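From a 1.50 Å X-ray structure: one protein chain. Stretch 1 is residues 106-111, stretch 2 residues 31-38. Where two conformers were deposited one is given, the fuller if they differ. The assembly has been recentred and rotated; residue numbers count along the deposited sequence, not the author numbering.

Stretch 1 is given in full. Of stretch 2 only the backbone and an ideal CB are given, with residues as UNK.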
ATOM      1  N   CYS A 106     -12.174   2.928  -1.066  1.00 20.44           N
ATOM      2  CA  CYS A 106     -11.552   1.827  -1.836  1.00 20.06           C
ATOM      3  C   CYS A 106     -10.878   0.856  -0.856  1.00 19.13           C
ATOM      4  O   CYS A 106     -10.956   1.023   0.372  1.00 19.67           O
ATOM      5  CB  CYS A 106     -10.531   2.322  -2.864  1.00 19.72           C
ATOM      6  SG  CYS A 106      -9.224   3.327  -2.143  1.00 20.52           S
ATOM      7  N   ASN A 107     -10.258  -0.170  -1.428  1.00 16.12           N
ATOM      8  CA  ASN A 107      -9.858  -1.353  -0.636  1.00 17.28           C
ATOM      9  C   ASN A 107      -8.489  -1.872  -1.100  1.00 16.02           C
ATOM     10  O   ASN A 107      -8.296  -2.172  -2.263  1.00 16.05           O
ATOM     11  CB  ASN A 107     -10.959  -2.421  -0.759  1.00 17.93           C
ATOM     12  CG  ASN A 107     -12.251  -1.937  -0.138  1.00 18.48           C
ATOM     13  OD1 ASN A 107     -12.349  -1.806   1.085  1.00 19.75           O
ATOM     14  ND2 ASN A 107     -13.199  -1.561  -0.974  1.00 19.94           N
ATOM     15  N   LEU A 108      -7.551  -1.894  -0.145  1.00 16.55           N
ATOM     16  CA  LEU A 108      -6.134  -2.116  -0.375  1.00 15.06           C
ATOM     17  C   LEU A 108      -5.739  -3.604  -0.171  1.00 14.47           C
ATOM     18  O   LEU A 108      -5.986  -4.155   0.907  1.00 15.72           O
ATOM     19  CB  LEU A 108      -5.328  -1.224   0.560  1.00 15.78           C
ATOM     20  CG  LEU A 108      -3.782  -1.310   0.490  1.00 15.18           C
ATOM     21  CD1 LEU A 108      -3.266  -0.923  -0.892  1.00 17.33           C
ATOM     22  CD2 LEU A 108      -3.136  -0.519   1.590  1.00 16.86           C
ATOM     23  N   PHE A 109      -5.102  -4.194  -1.179  1.00 14.55           N
ATOM     24  CA  PHE A 109      -4.760  -5.642  -1.126  1.00 15.72           C
ATOM     25  C   PHE A 109      -3.284  -5.992  -1.004  1.00 14.94           C
ATOM     26  O   PHE A 109      -2.924  -7.084  -0.521  1.00 16.15           O
ATOM     27  CB  PHE A 109      -5.366  -6.356  -2.333  1.00 15.92           C
ATOM     28  CG  PHE A 109      -6.869  -6.456  -2.304  1.00 16.10           C
ATOM     29  CD1 PHE A 109      -7.679  -5.366  -2.609  1.00 16.11           C
ATOM     30  CD2 PHE A 109      -7.515  -7.644  -2.028  1.00 18.09           C
ATOM     31  CE1 PHE A 109      -9.045  -5.455  -2.562  1.00 17.69           C
ATOM     32  CE2 PHE A 109      -8.882  -7.738  -2.031  1.00 18.94           C
ATOM     33  CZ  PHE A 109      -9.667  -6.655  -2.300  1.00 17.39           C
ATOM     34  N   TYR A 110      -2.401  -5.112  -1.434  1.00 16.38           N
ATOM     35  CA  TYR A 110      -0.965  -5.401  -1.492  1.00 15.67           C
ATOM     36  C   TYR A 110      -0.201  -4.102  -1.471  1.00 15.93           C
ATOM     37  O   TYR A 110      -0.659  -3.108  -2.053  1.00 16.41           O
ATOM     38  CB  TYR A 110      -0.651  -6.198  -2.775  1.00 16.85           C
ATOM     39  CG  TYR A 110       0.776  -6.785  -2.852  1.00 19.76           C
ATOM     40  CD1 TYR A 110       1.125  -7.938  -2.170  1.00 29.81           C
ATOM     41  CD2 TYR A 110       1.745  -6.156  -3.636  1.00 26.09           C
ATOM     42  CE1 TYR A 110       2.411  -8.431  -2.273  1.00 37.17           C
ATOM     43  CE2 TYR A 110       3.029  -6.617  -3.730  1.00 29.30           C
ATOM     44  CZ  TYR A 110       3.360  -7.753  -3.079  1.00 32.76           C
ATOM     45  OH  TYR A 110       4.674  -8.167  -3.227  1.00 44.10           O
ATOM     46  N   MET A 111       0.961  -4.119  -0.853  1.00 15.29           N
ATOM     47  CA  MET A 111       1.839  -2.982  -0.966  0.50 15.85           C
ATOM     48  C   MET A 111       3.293  -3.363  -0.917  1.00 15.72           C
ATOM     49  O   MET A 111       3.672  -4.418  -0.375  1.00 16.70           O
ATOM     50  CB  MET A 111       1.479  -1.908   0.054  0.50 21.56           C
ATOM     51  CG  MET A 111       1.650  -2.271   1.491  0.50 19.47           C
ATOM     52  SD  MET A 111       1.147  -0.960   2.639  0.50 21.28           S
ATOM     53  CE  MET A 111       1.252  -2.064   4.027  0.50 14.14           C
ATOM     54  N   UNK A  31     -15.091  -8.972   1.898  1.00 20.11           N
ATOM     55  CA  UNK A  31     -16.372  -8.681   1.264  0.50 23.46           C
ATOM     56  C   UNK A  31     -16.281  -7.612   0.172  1.00 22.82           C
ATOM     57  O   UNK A  31     -17.321  -7.106  -0.287  1.00 25.03           O
ATOM     58  CB  UNK A  31     -17.378  -8.236   2.328  0.50 23.46           C
ATOM     59  N   UNK A  32     -15.059  -7.280  -0.234  1.00 19.60           N
ATOM     60  CA  UNK A  32     -14.808  -6.166  -1.125  1.00 21.41           C
ATOM     61  C   UNK A  32     -14.221  -6.591  -2.453  1.00 21.77           C
ATOM     62  O   UNK A  32     -13.565  -5.801  -3.153  1.00 23.48           O
ATOM     63  CB  UNK A  32     -13.872  -5.162  -0.449  1.00 21.41           C
ATOM     64  N   UNK A  33     -14.459  -7.841  -2.840  1.00 21.25           N
ATOM     65  CA  UNK A  33     -13.958  -8.319  -4.119  1.00 20.87           C
ATOM     66  C   UNK A  33     -12.525  -8.757  -4.033  1.00 19.19           C
ATOM     67  O   UNK A  33     -12.029  -9.068  -2.960  1.00 21.97           O
ATOM     68  CB  UNK A  33     -14.101  -7.235  -5.189  1.00 20.87           C
ATOM     69  N   UNK A  34     -11.888  -8.829  -5.197  1.00 20.06           N
ATOM     70  CA  UNK A  34     -10.533  -9.275  -5.331  1.00 20.02           C
ATOM     71  C   UNK A  34      -9.646  -8.285  -6.041  1.00 20.15           C
ATOM     72  O   UNK A  34     -10.127  -7.359  -6.707  1.00 21.45           O
ATOM     73  CB  UNK A  34     -10.503 -10.615  -6.069  1.00 20.02           C
ATOM     74  N   UNK A  35      -8.345  -8.487  -5.917  1.00 18.57           N
ATOM     75  CA  UNK A  35      -7.361  -7.825  -6.772  1.00 20.30           C
ATOM     76  C   UNK A  35      -6.462  -8.868  -7.368  1.00 20.86           C
ATOM     77  O   UNK A  35      -6.121  -9.846  -6.698  1.00 22.28           O
ATOM     78  CB  UNK A  35      -6.546  -6.788  -5.997  1.00 20.30           C
ATOM     79  N   UNK A  36      -6.120  -8.703  -8.639  1.00 24.28           N
ATOM     80  CA  UNK A  36      -5.306  -9.628  -9.396  1.00 26.87           C
ATOM     81  C   UNK A  36      -4.001  -8.874  -9.668  1.00 28.46           C
ATOM     82  O   UNK A  36      -4.004  -7.782 -10.261  1.00 31.78           O
ATOM     83  CB  UNK A  36      -5.996 -10.093 -10.680  1.00 26.87           C
ATOM     84  N   UNK A  37      -2.902  -9.416  -9.185  1.00 26.65           N
ATOM     85  CA  UNK A  37      -1.602  -8.740  -9.258  1.00 30.11           C
ATOM     86  C   UNK A  37      -0.463  -9.725  -9.412  1.00 31.97           C
ATOM     87  O   UNK A  37      -0.294 -10.624  -8.580  1.00 31.98           O
ATOM     88  CB  UNK A  37      -1.375  -7.884  -8.010  1.00 30.11           C
ATOM     89  N   UNK A  38       0.339  -9.530 -10.453  1.00 34.49           N
ATOM     90  CA  UNK A  38       1.426 -10.481 -10.794  1.00 36.95           C
ATOM     91  C   UNK A  38       1.024 -11.956 -10.672  1.00 39.31           C
ATOM     92  O   UNK A  38       1.690 -12.750 -10.025  1.00 44.63           O
ATOM     93  CB  UNK A  38       2.632 -10.224  -9.889  1.00 36.95           C
TER

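Stretch 1 is a strand interrupted at Phe109 (psi -24°), so that the CA-to-CB bonds of the neighbours Phe109 and Tyr110, as well as that of Asn107, point toward stretch 2, while those of Leu108 and Met111 point away. The end-to-end directions of the two stretches differ by 29°, and no hydrogen bond joins them.

At position 31 nothing of stretch 1 lies within 5.5 Å of the ideal CB, so almost any side chain would be tolerated; the residue is Ser31, which makes no contact here.

Position 32 points its CA-to-CB bond toward stretch 1, and its ideal CB lies 3.6 Å from Asn107 CG and 4.8 Å from Phe109 CZ. A side chain here must first pass the Asn107 amide, which suits a flexible chain or a modest polar group. It is Lys32, with chi1 and chi2 both m: CG packs 3.5 Å from Asn107 OD1, and the extended remainder carries the amine away from stretch 1.

Position 33 has phi/psi of 83/-161, where a CB would be jammed against the carbonyl oxygen of the preceding residue. This alone calls for glycine, and Gly33 is found. Its carbonyl O approaches Phe109 CZ to 3.4 Å at the ring edge, where the ring hydrogens carry slight positive charge.

At position 34 the CA-to-CB bond points away, leaving the ideal CB 5.2 Å from Phe109 CE2. The choice is open, with beta-branched residues well suited to the extended backbone. Thr34 occupies it, and its closest approach is through the backbone: CA lies 4.0 Å from Phe109 CE2.

Position 35 is tightly constrained by the Phe109 ring. Its CA-to-CB bond points toward stretch 1 and leaves the ideal CB 3.7 Å from Phe109 CG, so a small apolar group fits directly. The residue is Ala35, whose methyl sits over the ring face, 4.1 Å from CB to the Phe109 ring centroid and 26° off the normal, in a CH-pi contact.

Position 36 has nothing of stretch 1 within 5.5 Å of its ideal CB, so many side chains would do, beta-branched ones fitting the strand angles; it is Thr36.

Position 37 again points toward stretch 1, but with no atom within 5.5 Å of the ideal CB; a long side chain, aromatic or aliphatic, could span the gap to Tyr110. Tyr37, chi1 t, brings its CE2 to 3.6 Å from Tyr110 CE2, the rings meeting obliquely with planes at 39°.

Position 38 has a left-handed backbone (42/48), favourable to asparagine or glycine. Asn38 points toward stretch 1 without reaching it.

Stretch 2 31-38: SKGTATYN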
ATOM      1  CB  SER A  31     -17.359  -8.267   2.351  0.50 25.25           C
ATOM      2  OG  SER A  31     -17.471  -9.313   3.305  0.50 26.59           O
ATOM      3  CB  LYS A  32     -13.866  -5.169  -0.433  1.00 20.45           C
ATOM      4  CG  LYS A  32     -14.354  -4.645   0.916  1.00 20.17           C
ATOM      5  CD  LYS A  32     -15.697  -3.914   0.849  1.00 22.89           C
ATOM      6  CE  LYS A  32     -16.021  -3.364   2.233  1.00 26.43           C
ATOM      7  NZ  LYS A  32     -17.317  -2.661   2.132  1.00 31.88           N
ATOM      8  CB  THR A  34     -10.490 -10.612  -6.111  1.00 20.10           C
ATOM      9  OG1 THR A  34     -10.909 -10.476  -7.477  1.00 21.86           O
ATOM     10  CG2 THR A  34     -11.305 -11.683  -5.402  1.00 22.35           C
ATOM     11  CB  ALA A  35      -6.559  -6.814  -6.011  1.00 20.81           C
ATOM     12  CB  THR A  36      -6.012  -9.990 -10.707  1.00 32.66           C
ATOM     13  OG1 THR A  36      -7.323 -10.534 -10.434  1.00 39.52           O
ATOM     14  CG2 THR A  36      -5.208 -11.017 -11.477  1.00 34.33           C
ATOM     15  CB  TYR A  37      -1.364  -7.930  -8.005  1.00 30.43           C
ATOM     16  CG  TYR A  37      -0.089  -7.125  -8.043  1.00 27.65           C
ATOM     17  CD1 TYR A  37       0.055  -6.060  -8.943  1.00 28.34           C
ATOM     18  CD2 TYR A  37       0.974  -7.401  -7.185  1.00 30.84           C
ATOM     19  CE1 TYR A  37       1.217  -5.309  -8.975  1.00 27.15           C
ATOM     20  CE2 TYR A  37       2.144  -6.663  -7.243  1.00 31.64           C
ATOM     21  CZ  TYR A  37       2.242  -5.599  -8.129  1.00 29.33           C
ATOM     22  OH  TYR A  37       3.371  -4.827  -8.193  1.00 40.96           O
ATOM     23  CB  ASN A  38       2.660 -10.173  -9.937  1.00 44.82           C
ATOM     24  CG  ASN A  38       3.246  -8.802 -10.243  1.00 51.10           C
ATOM     25  OD1 ASN A  38       2.837  -8.121 -11.198  1.00 55.23           O
ATOM     26  ND2 ASN A  38       4.217  -8.387  -9.432  1.00 57.21           N
TER
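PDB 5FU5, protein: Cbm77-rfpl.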